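Local coordinates for protein catalase (Pseudomonas syringae, PDB 1M7S) that breaks hydrogen peroxide down into water and oxygen with the help of a heme cofactor, protecting the bacterial cell from its toxic effects, at residues 444-447 and 448-452. Sequence-based numbering, arbitrary orientation.
Sequences ESKN and IMLSY. Unlike the reference sequence in segment 448-452: Tyr452 (reference Val).
Lys446 and Leu450, one turn apart on helix 443-456, run side by side in the same direction, Lys446 CG lying 4.1 Å from Leu450 CD1. The pair illustrates how an alpha helix sorts its side chains by face: those four residues apart fall on the same one, and a backbone hydrogen bond from Leu450 N to Lys446 O (3.0 Å) links the two residues. From Asn447 comes a different approach, its side chain passing aslant that of Leu450, with Asn447 OD1 3.9 Å from Leu450 CD1; that oxygen accepts a hydrogen bond from Asp471 N, and both side chains rest on Val475 of helix 472-480. On another face Ile448 turns CG1 back along the helix, anti to its own carbonyl carbon (chi1 -76°), which brings Ile448 CG1 to 3.4 Å from Glu444 O. The Glu444 carboxylate reaches instead to a salt bridge with Arg380 of the second subunit, against which Ile448 also packs. Further on, Ser451 carries its hydroxyl between backbone N and carbonyl carbon (chi1 76°), where Ser451 OG donates a hydrogen bond to Ile448 O (2.7 Å). The same carbonyl oxygen also accepts one from Tyr452 N and lies over one face of the Tyr452 ring, 3.5 Å from its plane and above its centre. Two donors thus grip the Ile448 carbonyl oxygen, while Lys446 NZ donates to the carbonyl oxygens of Ala439 and Ala468, whose dipoles would favour its positive charge.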
loop_
_atom_site.group_PDB
_atom_site.type_symbol
_atom_site.label_atom_id
_atom_site.label_comp_id
_atom_site.label_asym_id
_atom_site.label_seq_id
_atom_site.Cartn_x
_atom_site.Cartn_y
_atom_site.Cartn_z
ATOM N N GLU A 444 7.769 20.859 -38.211
ATOM C CA GLU A 444 6.333 20.908 -38.450
ATOM C C GLU A 444 5.580 21.436 -37.221
ATOM O O GLU A 444 4.745 22.332 -37.367
ATOM C CB GLU A 444 5.816 19.545 -38.880
ATOM C CG GLU A 444 4.413 19.507 -39.439
ATOM C CD GLU A 444 3.999 18.115 -39.897
ATOM O OE1 GLU A 444 4.588 17.614 -40.896
ATOM O OE2 GLU A 444 3.090 17.499 -39.282
ATOM N N SER A 445 5.839 20.914 -36.030
ATOM C CA SER A 445 5.120 21.419 -34.841
ATOM C C SER A 445 5.473 22.869 -34.544
ATOM O O SER A 445 4.603 23.619 -34.107
ATOM C CB SER A 445 5.508 20.632 -33.569
ATOM O OG SER A 445 5.011 19.318 -33.745
ATOM N N LYS A 446 6.732 23.231 -34.758
ATOM C CA LYS A 446 7.203 24.588 -34.490
ATOM C C LYS A 446 6.469 25.593 -35.377
ATOM O O LYS A 446 5.967 26.574 -34.839
ATOM C CB LYS A 446 8.711 24.717 -34.729
ATOM C CG LYS A 446 9.276 26.113 -34.550
ATOM C CD LYS A 446 10.689 26.279 -35.081
ATOM C CE LYS A 446 11.710 25.363 -34.425
ATOM N NZ LYS A 446 13.096 25.612 -34.931
ATOM N N ASN A 447 6.346 25.365 -36.694
ATOM C CA ASN A 447 5.641 26.368 -37.495
ATOM C C ASN A 447 4.149 26.379 -37.179
ATOM O O ASN A 447 3.587 27.453 -37.340
ATOM C CB ASN A 447 5.864 26.158 -38.996
ATOM C CG ASN A 447 7.319 26.510 -39.337
ATOM O OD1 ASN A 447 7.888 27.465 -38.838
ATOM N ND2 ASN A 447 7.905 25.698 -40.205
ATOM N N ILE A 448 3.603 25.245 -36.728
ATOM C CA ILE A 448 2.165 25.249 -36.379
ATOM C C ILE A 448 1.956 26.067 -35.104
ATOM O O ILE A 448 1.013 26.855 -34.990
ATOM C CB ILE A 448 1.645 23.837 -36.243
ATOM C CG1 ILE A 448 1.459 23.207 -37.651
ATOM C CG2 ILE A 448 0.308 23.829 -35.468
ATOM C CD1 ILE A 448 1.145 21.706 -37.423
ATOM N N MET A 449 2.804 25.845 -34.107
ATOM C CA MET A 449 2.773 26.643 -32.884
ATOM C C MET A 449 2.880 28.123 -33.217
ATOM O O MET A 449 2.144 28.917 -32.600
ATOM C CB MET A 449 3.926 26.270 -31.956
ATOM C CG MET A 449 3.697 24.987 -31.149
ATOM S SD MET A 449 2.164 24.836 -30.206
ATOM C CE MET A 449 2.173 26.353 -29.264
ATOM N N LEU A 450 3.822 28.489 -34.080
ATOM C CA LEU A 450 4.005 29.900 -34.468
ATOM C C LEU A 450 2.781 30.483 -35.127
ATOM O O LEU A 450 2.420 31.659 -34.937
ATOM C CB LEU A 450 5.243 29.966 -35.395
ATOM C CG LEU A 450 6.578 29.800 -34.648
ATOM C CD1 LEU A 450 7.738 29.765 -35.645
ATOM C CD2 LEU A 450 6.830 30.844 -33.567
ATOM N N SER A 451 2.084 29.661 -35.920
ATOM C CA SER A 451 0.857 30.120 -36.592
ATOM C C SER A 451 -0.197 30.490 -35.560
ATOM O O SER A 451 -0.956 31.461 -35.746
ATOM C CB SER A 451 0.332 29.097 -37.605
ATOM O OG SER A 451 -0.330 27.980 -37.031
ATOM N N TYR A 452 -0.250 29.719 -34.457
ATOM C CA TYR A 452 -1.194 30.073 -33.382
ATOM C C TYR A 452 -0.886 31.423 -32.793
ATOM O O TYR A 452 -1.772 32.254 -32.583
ATOM C CB TYR A 452 -1.203 28.998 -32.287
ATOM C CG TYR A 452 -1.618 27.617 -32.793
ATOM C CD1 TYR A 452 -1.265 26.494 -32.029
ATOM C CD2 TYR A 452 -2.411 27.426 -33.912
ATOM C CE1 TYR A 452 -1.662 25.234 -32.437
ATOM C CE2 TYR A 452 -2.787 26.166 -34.343
ATOM C CZ TYR A 452 -2.417 25.064 -33.588
ATOM O OH TYR A 452 -2.769 23.805 -33.990
#